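MutT/nudix family protein (Deinococcus radiodurans, PDB 2W4E) probably hydrolyses ADP-ribose with the help of magnesium, as a Nudix-family pyrophosphatase, this chain being its Nudix domain without the N-terminal part. Local coordinates at residues T32-I36 against I123-S128; E58-A62 against G90-G94; V8-P12 against A50-L55. All coordinates share one frame; numbering follows the deposited sequence. Where two conformers were deposited one is given.

Interaction 1: residues T32-I36 against I123-S128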
loop_
_atom_site.group_PDB
_atom_site.type_symbol
_atom_site.label_atom_id
_atom_site.label_comp_id
_atom_site.label_asym_id
_atom_site.label_seq_id
_atom_site.Cartn_x
_atom_site.Cartn_y
_atom_site.Cartn_z
ATOM N N THR A 32 -13.379 -2.115 14.831
ATOM C CA THR A 32 -12.349 -3.070 14.415
ATOM C C THR A 32 -12.134 -2.954 12.905
ATOM O O THR A 32 -12.971 -2.373 12.151
ATOM C CB THR A 32 -12.704 -4.526 14.831
ATOM O OG1 THR A 32 -13.837 -4.996 14.091
ATOM C CG2 THR A 32 -13.005 -4.604 16.327
ATOM N N ILE A 33 -11.003 -3.470 12.450
ATOM C CA ILE A 33 -10.682 -3.472 11.032
ATOM C C ILE A 33 -9.799 -4.689 10.741
ATOM O O ILE A 33 -8.996 -5.095 11.587
ATOM C CB ILE A 33 -10.039 -2.119 10.563
ATOM C CG1 ILE A 33 -9.655 -2.175 9.072
ATOM C CG2 ILE A 33 -8.855 -1.725 11.468
ATOM C CD1 ILE A 33 -9.347 -0.830 8.391
ATOM N N THR A 34 -10.004 -5.277 9.564
ATOM C CA THR A 34 -9.269 -6.453 9.098
ATOM C C THR A 34 -7.835 -6.043 8.719
ATOM O O THR A 34 -7.625 -5.125 7.877
ATOM C CB THR A 34 -9.974 -7.079 7.861
ATOM O OG1 THR A 34 -11.296 -7.439 8.242
ATOM C CG2 THR A 34 -9.274 -8.358 7.440
ATOM N N GLU A 35 -6.873 -6.697 9.358
ATOM C CA GLU A 35 -5.456 -6.412 9.158
ATOM C C GLU A 35 -4.659 -7.709 9.056
ATOM O O GLU A 35 -5.121 -8.777 9.497
ATOM C CB GLU A 35 -4.907 -5.609 10.338
ATOM C CG GLU A 35 -5.602 -4.258 10.539
ATOM C CD GLU A 35 -5.116 -3.538 11.777
ATOM O OE1 GLU A 35 -4.723 -4.222 12.757
ATOM O OE2 GLU A 35 -5.120 -2.296 11.772
ATOM N N ILE A 36 -3.470 -7.618 8.477
ATOM C CA ILE A 36 -2.454 -8.696 8.675
ATOM C C ILE A 36 -1.733 -8.479 10.027
ATOM O O ILE A 36 -2.050 -7.528 10.748
ATOM C CB ILE A 36 -1.463 -8.808 7.468
ATOM C CG1 ILE A 36 -0.643 -7.526 7.290
ATOM C CG2 ILE A 36 -2.224 -9.188 6.149
ATOM C CD1 ILE A 36 0.571 -7.729 6.271
ATOM N N ILE A 123 -10.722 -4.367 1.907
ATOM C CA ILE A 123 -9.578 -4.245 2.824
ATOM C C ILE A 123 -9.121 -2.764 2.819
ATOM O O ILE A 123 -8.330 -2.354 1.966
ATOM C CB ILE A 123 -8.366 -5.119 2.385
ATOM C CG1 ILE A 123 -8.792 -6.547 1.982
ATOM C CG2 ILE A 123 -7.278 -5.137 3.477
ATOM C CD1 ILE A 123 -8.666 -7.547 3.031
ATOM N N GLN A 124 -9.615 -1.987 3.772
ATOM C CA GLN A 124 -9.367 -0.544 3.785
ATOM C C GLN A 124 -8.048 -0.245 4.494
ATOM O O GLN A 124 -7.592 0.872 4.419
ATOM C CB GLN A 124 -10.497 0.206 4.501
ATOM C CG GLN A 124 -11.923 0.043 3.902
ATOM C CD GLN A 124 -12.927 0.233 5.021
ATOM O OE1 GLN A 124 -12.920 -0.525 5.981
ATOM N NE2 GLN A 124 -13.725 1.302 4.947
ATOM N N ASP A 125 -7.456 -1.215 5.195
ATOM C CA ASP A 125 -6.144 -0.980 5.842
ATOM C C ASP A 125 -5.060 -0.863 4.765
ATOM O O ASP A 125 -4.795 -1.830 4.045
ATOM C CB ASP A 125 -5.767 -2.051 6.874
ATOM C CG ASP A 125 -4.460 -1.720 7.596
ATOM O OD1 ASP A 125 -4.397 -0.674 8.270
ATOM O OD2 ASP A 125 -3.473 -2.454 7.469
ATOM N N GLY A 126 -4.472 0.323 4.616
ATOM C CA GLY A 126 -3.464 0.523 3.549
ATOM C C GLY A 126 -2.220 -0.390 3.639
ATOM O O GLY A 126 -1.881 -1.059 2.660
ATOM N N PRO A 127 -1.531 -0.408 4.789
ATOM C CA PRO A 127 -0.318 -1.271 4.919
ATOM C C PRO A 127 -0.610 -2.766 4.653
ATOM O O PRO A 127 0.195 -3.453 3.988
ATOM C CB PRO A 127 0.125 -1.057 6.365
ATOM C CG PRO A 127 -0.377 0.352 6.731
ATOM C CD PRO A 127 -1.714 0.472 5.969
ATOM N N SER A 128 -1.745 -3.255 5.136
ATOM C CA SER A 128 -2.160 -4.631 4.838
ATOM C C SER A 128 -2.460 -4.819 3.392
ATOM O O SER A 128 -2.058 -5.834 2.832
ATOM C CB SER A 128 -3.369 -5.110 5.680
ATOM O OG SER A 128 -3.063 -5.025 7.071
HETATM O O HOH W 1 -8.892 -3.663 6.119
#
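Ser-128 OG takes the backbone N-H of Ile-36 at 3.0 Å in an almost straight bond, 167° at the hydrogen. The hydroxyl also lies against the backbone of Glu-35, 3.5 Å from its CA, and against CG1 of Ile-36. That branch of Ile-36 stands between its own N and carbonyl carbon, which brings it alongside the serine. At the other end, the CD1 tip of Ile-33 reaches 3.7 Å from Asp-125 N, the two side chains crossing at about a right angle. Between these points a water bridges the backbones, donating to Thr-34 O at 2.6 Å and accepting from Asp-125 N at 3.0 Å.

What positions the serine is Asp-125, the N-cap of helix 126-141. Its carboxylate swings anti to the backbone N (chi1 -176°), and OD2 receives two bonds: Ser-128 OG at 2.6 Å on the anti side, close to the carboxylate plane, and the capping bond from Ser-128 N, which comes from above that plane. Since OG gives its proton to the aspartate, it meets Ile-36 N as an acceptor.

Farther out, Glu-35 OE2 stands 3.9 Å from Asp-125 OD1, the carboxylate planes turned 55° apart; Arg-26 on the neighbouring strand 18-26 forms a salt bridge with that same OE2. The second subunit also reaches the contact, its Tyr-73 packing on Ile-33 and Gln-124. Strand 31-35 of the three-stranded antiparallel sheet is thus tied to the N-terminus of helix 126-141 in the Nudix domain by a chain of hydrogen bonds: the capping carboxylate orients the serine hydroxyl, which accepts from the Ile-36 amide. The two donors to OD2 and the nearby arginine would probably make the buried acid pair tolerable.

Interaction 2: residues E58-A62 against G90-G94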
loop_
_atom_site.group_PDB
_atom_site.type_symbol
_atom_site.label_atom_id
_atom_site.label_comp_id
_atom_site.label_asym_id
_atom_site.label_seq_id
_atom_site.Cartn_x
_atom_site.Cartn_y
_atom_site.Cartn_z
ATOM N N GLU A 58 0.886 -12.420 18.357
ATOM C CA GLU A 58 -0.417 -11.934 17.908
ATOM C C GLU A 58 -1.399 -13.033 17.525
ATOM O O GLU A 58 -2.583 -12.865 17.759
ATOM C CB GLU A 58 -0.312 -10.912 16.748
ATOM C CG GLU A 58 -0.249 -9.482 17.220
ATOM C CD GLU A 58 -0.703 -8.481 16.163
ATOM O OE1 GLU A 58 -1.270 -7.433 16.542
ATOM O OE2 GLU A 58 -0.492 -8.725 14.960
ATOM N N VAL A 59 -0.940 -14.122 16.906
ATOM C CA VAL A 59 -1.868 -15.143 16.408
ATOM C C VAL A 59 -1.491 -16.560 16.820
ATOM O O VAL A 59 -2.153 -17.515 16.406
ATOM C CB VAL A 59 -2.023 -15.142 14.845
ATOM C CG1 VAL A 59 -2.785 -13.912 14.351
ATOM C CG2 VAL A 59 -0.666 -15.316 14.140
ATOM N N GLY A 60 -0.419 -16.669 17.593
ATOM C CA GLY A 60 0.101 -17.962 18.078
ATOM C C GLY A 60 0.640 -18.765 16.909
ATOM O O GLY A 60 0.400 -19.960 16.820
ATOM N N GLY A 61 1.343 -18.102 16.002
ATOM C CA GLY A 61 1.733 -18.744 14.739
ATOM C C GLY A 61 3.218 -18.986 14.703
ATOM O O GLY A 61 3.952 -18.302 15.400
ATOM N N ALA A 62 3.663 -19.971 13.903
ATOM C CA ALA A 62 5.080 -20.122 13.528
ATOM C C ALA A 62 5.142 -20.439 12.043
ATOM O O ALA A 62 4.244 -21.061 11.519
ATOM C CB ALA A 62 5.713 -21.254 14.314
ATOM N N GLY A 90 3.780 -21.816 5.205
ATOM C CA GLY A 90 3.801 -23.014 6.064
ATOM C C GLY A 90 3.422 -22.731 7.511
ATOM O O GLY A 90 3.879 -23.422 8.423
ATOM N N VAL A 91 2.547 -21.747 7.736
ATOM C CA VAL A 91 2.225 -21.307 9.088
ATOM C C VAL A 91 1.312 -22.294 9.841
ATOM O O VAL A 91 0.328 -22.797 9.293
ATOM C CB VAL A 91 1.588 -19.877 9.095
ATOM C CG1 VAL A 91 1.307 -19.443 10.539
ATOM C CG2 VAL A 91 2.544 -18.865 8.371
ATOM N N THR A 92 1.715 -22.633 11.062
ATOM C CA THR A 92 0.915 -23.477 11.959
ATOM C C THR A 92 0.405 -22.601 13.103
ATOM O O THR A 92 1.068 -21.640 13.451
ATOM C CB THR A 92 1.771 -24.655 12.571
ATOM O OG1 THR A 92 2.957 -24.128 13.142
ATOM C CG2 THR A 92 2.168 -25.665 11.492
ATOM N N LEU A 93 -0.749 -22.944 13.680
ATOM C CA LEU A 93 -1.426 -22.119 14.696
ATOM C C LEU A 93 -1.901 -22.931 15.892
ATOM O O LEU A 93 -2.777 -23.791 15.723
ATOM C CB LEU A 93 -2.698 -21.520 14.083
ATOM C CG LEU A 93 -2.587 -20.568 12.898
ATOM C CD1 LEU A 93 -4.002 -20.202 12.477
ATOM C CD2 LEU A 93 -1.762 -19.299 13.307
ATOM N N GLY A 94 -1.408 -22.603 17.085
ATOM C CA GLY A 94 -1.750 -23.343 18.313
ATOM C C GLY A 94 -2.899 -22.707 19.079
ATOM O O GLY A 94 -3.620 -21.830 18.541
#
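Gly-60 to Ala-62 pair with Thr-92 to Gly-94 as a short antiparallel beta ladder, formed where the chain leaves the Nudix-box helix 47-59 and joins the mixed sheet of the Nudix fold. Three backbone bonds close it. Gly-94 N gives to Gly-60 O at 3.2 Å, and Ala-62 and Thr-92 form a hydrogen-bonded pair, with Ala-62 N on Thr-92 O at 3.1 Å and Thr-92 N on Ala-62 O at 3.0 Å. Gly-61 and Leu-93 make the non-hydrogen-bonded pair between them. Each of the three acceptor oxygens also receives a CA-H contact: Gly-60 O from Leu-93 CA, Thr-92 O from Gly-61 CA, and Ala-62 O from Val-91 CA.

Several other backbone groups of the junction have partners outside the ladder. Gly-61 N is bonded to the backbone of Leu-55 back in the helix, Val-91 pairs with Val-13 of strand 6-14, and Val-59 O accepts from Arg-106 NH2 of strand 104-110.

The glycines suit the junction. Gly-60 leaves the helix with positive phi (67°), a conformation glycine adopts easily, and Gly-61 lets the strands come close, since a side chain there would press on both Val-91 CG1 and Leu-93 CD2. Leu-93 leans over this bare backbone: with CG anti to its carbonyl carbon (chi1 -62°), its CD2 methyl lies 3.8 Å from Gly-61 CA and 3.6 Å from Val-59 O.

Interaction 3: residues V8-P12 against A50-L55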
loop_
_atom_site.group_PDB
_atom_site.type_symbol
_atom_site.label_atom_id
_atom_site.label_comp_id
_atom_site.label_asym_id
_atom_site.label_seq_id
_atom_site.Cartn_x
_atom_site.Cartn_y
_atom_site.Cartn_z
ATOM N N VAL A 8 7.291 -4.272 11.523
ATOM C CA VAL A 8 7.253 -5.395 10.602
ATOM C C VAL A 8 5.805 -5.790 10.348
ATOM O O VAL A 8 4.986 -5.703 11.251
ATOM C CB VAL A 8 8.107 -6.564 11.161
ATOM C CG1 VAL A 8 7.568 -7.054 12.509
ATOM C CG2 VAL A 8 8.182 -7.656 10.157
ATOM N N PHE A 9 5.473 -6.131 9.100
ATOM C CA PHE A 9 4.125 -6.553 8.756
ATOM C C PHE A 9 4.297 -7.935 8.170
ATOM O O PHE A 9 5.197 -8.170 7.369
ATOM C CB PHE A 9 3.494 -5.604 7.726
ATOM C CG PHE A 9 2.864 -4.396 8.342
ATOM C CD1 PHE A 9 1.478 -4.256 8.368
ATOM C CD2 PHE A 9 3.656 -3.407 8.932
ATOM C CE1 PHE A 9 0.866 -3.141 8.993
ATOM C CE2 PHE A 9 3.053 -2.306 9.555
ATOM C CZ PHE A 9 1.657 -2.181 9.578
ATOM N N ILE A 10 3.441 -8.847 8.587
ATOM C CA ILE A 10 3.533 -10.241 8.199
ATOM C C ILE A 10 2.230 -10.745 7.648
ATOM O O ILE A 10 1.199 -10.806 8.369
ATOM C CB ILE A 10 3.907 -11.165 9.417
ATOM C CG1 ILE A 10 5.230 -10.747 10.065
ATOM C CG2 ILE A 10 3.997 -12.656 8.949
ATOM C CD1 ILE A 10 5.038 -9.868 11.254
ATOM N N LEU A 11 2.274 -11.185 6.402
ATOM C CA LEU A 11 1.153 -11.916 5.839
ATOM C C LEU A 11 1.371 -13.433 6.077
ATOM O O LEU A 11 2.196 -14.043 5.416
ATOM C CB LEU A 11 1.027 -11.610 4.333
ATOM C CG LEU A 11 0.056 -12.492 3.511
ATOM C CD1 LEU A 11 -1.368 -12.444 4.151
ATOM C CD2 LEU A 11 0.072 -11.948 2.047
ATOM N N PRO A 12 0.638 -14.044 7.029
ATOM C CA PRO A 12 0.902 -15.432 7.367
ATOM C C PRO A 12 -0.010 -16.345 6.535
ATOM O O PRO A 12 -1.241 -16.108 6.463
ATOM C CB PRO A 12 0.491 -15.497 8.863
ATOM C CG PRO A 12 0.030 -14.117 9.224
ATOM C CD PRO A 12 -0.428 -13.538 7.909
ATOM N N ALA A 50 12.023 -9.900 15.041
ATOM C CA ALA A 50 10.781 -9.174 15.337
ATOM C C ALA A 50 9.577 -9.878 14.663
ATOM O O ALA A 50 8.503 -10.056 15.271
ATOM C CB ALA A 50 10.890 -7.730 14.836
ATOM N N ALA A 51 9.774 -10.271 13.413
ATOM C CA ALA A 51 8.701 -10.935 12.623
ATOM C C ALA A 51 8.183 -12.220 13.286
ATOM O O ALA A 51 6.991 -12.335 13.530
ATOM C CB ALA A 51 9.134 -11.162 11.150
ATOM N N ALA A 52 9.075 -13.142 13.658
ATOM C CA ALA A 52 8.671 -14.373 14.347
ATOM C C ALA A 52 7.985 -14.102 15.698
ATOM O O ALA A 52 6.933 -14.688 16.008
ATOM C CB ALA A 52 9.856 -15.302 14.506
ATOM N N ARG A 53 8.544 -13.165 16.467
ATOM C CA ARG A 53 7.985 -12.785 17.738
ATOM C C ARG A 53 6.533 -12.316 17.612
ATOM O O ARG A 53 5.638 -12.775 18.333
ATOM C CB ARG A 53 8.846 -11.685 18.430
ATOM C CG ARG A 53 8.246 -11.357 19.775
ATOM C CD ARG A 53 8.801 -10.172 20.565
ATOM N NE ARG A 53 9.304 -9.106 19.716
ATOM C CZ ARG A 53 8.559 -8.140 19.205
ATOM N NH1 ARG A 53 7.244 -8.106 19.445
ATOM N NH2 ARG A 53 9.127 -7.212 18.446
ATOM N N GLU A 54 6.305 -11.411 16.672
ATOM C CA GLU A 54 5.002 -10.847 16.414
ATOM C C GLU A 54 3.997 -11.897 15.956
ATOM O O GLU A 54 2.813 -11.917 16.413
ATOM C CB GLU A 54 5.157 -9.779 15.309
ATOM C CG GLU A 54 4.097 -8.684 15.343
ATOM C CD GLU A 54 3.968 -8.027 16.723
ATOM O OE1 GLU A 54 4.915 -7.371 17.196
ATOM O OE2 GLU A 54 2.911 -8.176 17.331
ATOM N N LEU A 55 4.444 -12.743 15.023
ATOM C CA LEU A 55 3.598 -13.855 14.554
ATOM C C LEU A 55 3.201 -14.773 15.725
ATOM O O LEU A 55 2.034 -15.142 15.889
ATOM C CB LEU A 55 4.325 -14.663 13.459
ATOM C CG LEU A 55 3.477 -15.805 12.846
ATOM C CD1 LEU A 55 2.234 -15.300 12.096
ATOM C CD2 LEU A 55 4.361 -16.573 11.873
#
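This is apolar helix-on-sheet packing in the core of the Nudix fold: Val-8, Ile-10 and Pro-12, alternate residues of strand 6-14, face the Nudix-box helix 47-59. The axes of the two segments pass 8.5 Å apart at 60°, with alanines lining the helix here. Val-8 is modelled in two conformers; in one of them its methyls rest on that surface, CG2 3.8 Å from Ala-51 CB and CG1 4.1 Å from Ala-50 CB.

Ile-10 sits in the middle. Its CG1 branch lies anti to the carbonyl carbon (chi1 -58°), carrying CD1 over the helix backbone to 3.9 Å from Ala-51 O and near Glu-54 CB, while CG2 turns to Leu-55. An alanine in place of Ile-10 is likely to open a gap between Ala-51, Glu-54 and Leu-55, leaving the middle of the helix poorly supported. Farther along the strand, Leu-55 CD1 comes 3.7 Å from Pro-12 CB and nearly as close to its CG, the two side chains crossing obliquely.

Arg-53, which does not touch the strand, forms salt bridges with Glu-45 and Glu-57. With mainly apolar side chains meeting across the interface, the helix is held by shape and burial, while Arg-53 finds its charged partners away from the strand.

Overall arrangement
Interaction 3 is the most central of the three and wholly buried; interaction 1 is also largely buried but borders the second subunit, and interaction 2 is partly exposed at the margin of the chain. Their chemistry follows: carbon packing in interaction 3, side-chain and water-mediated hydrogen bonds in interaction 1, backbone ladder bonds in interaction 2. Interactions 2 and 3 share helix 47-59 and reach neighbouring strands of one sheet, meeting where Val-91 packs on Pro-12. Interaction 1 serves helix 126-141 and touches interaction 3 through Pro-127 on Phe-9 and Ile-36 on strand 6-14, so that strand has a different helix on each face. Interactions 1 and 2 come close without touching.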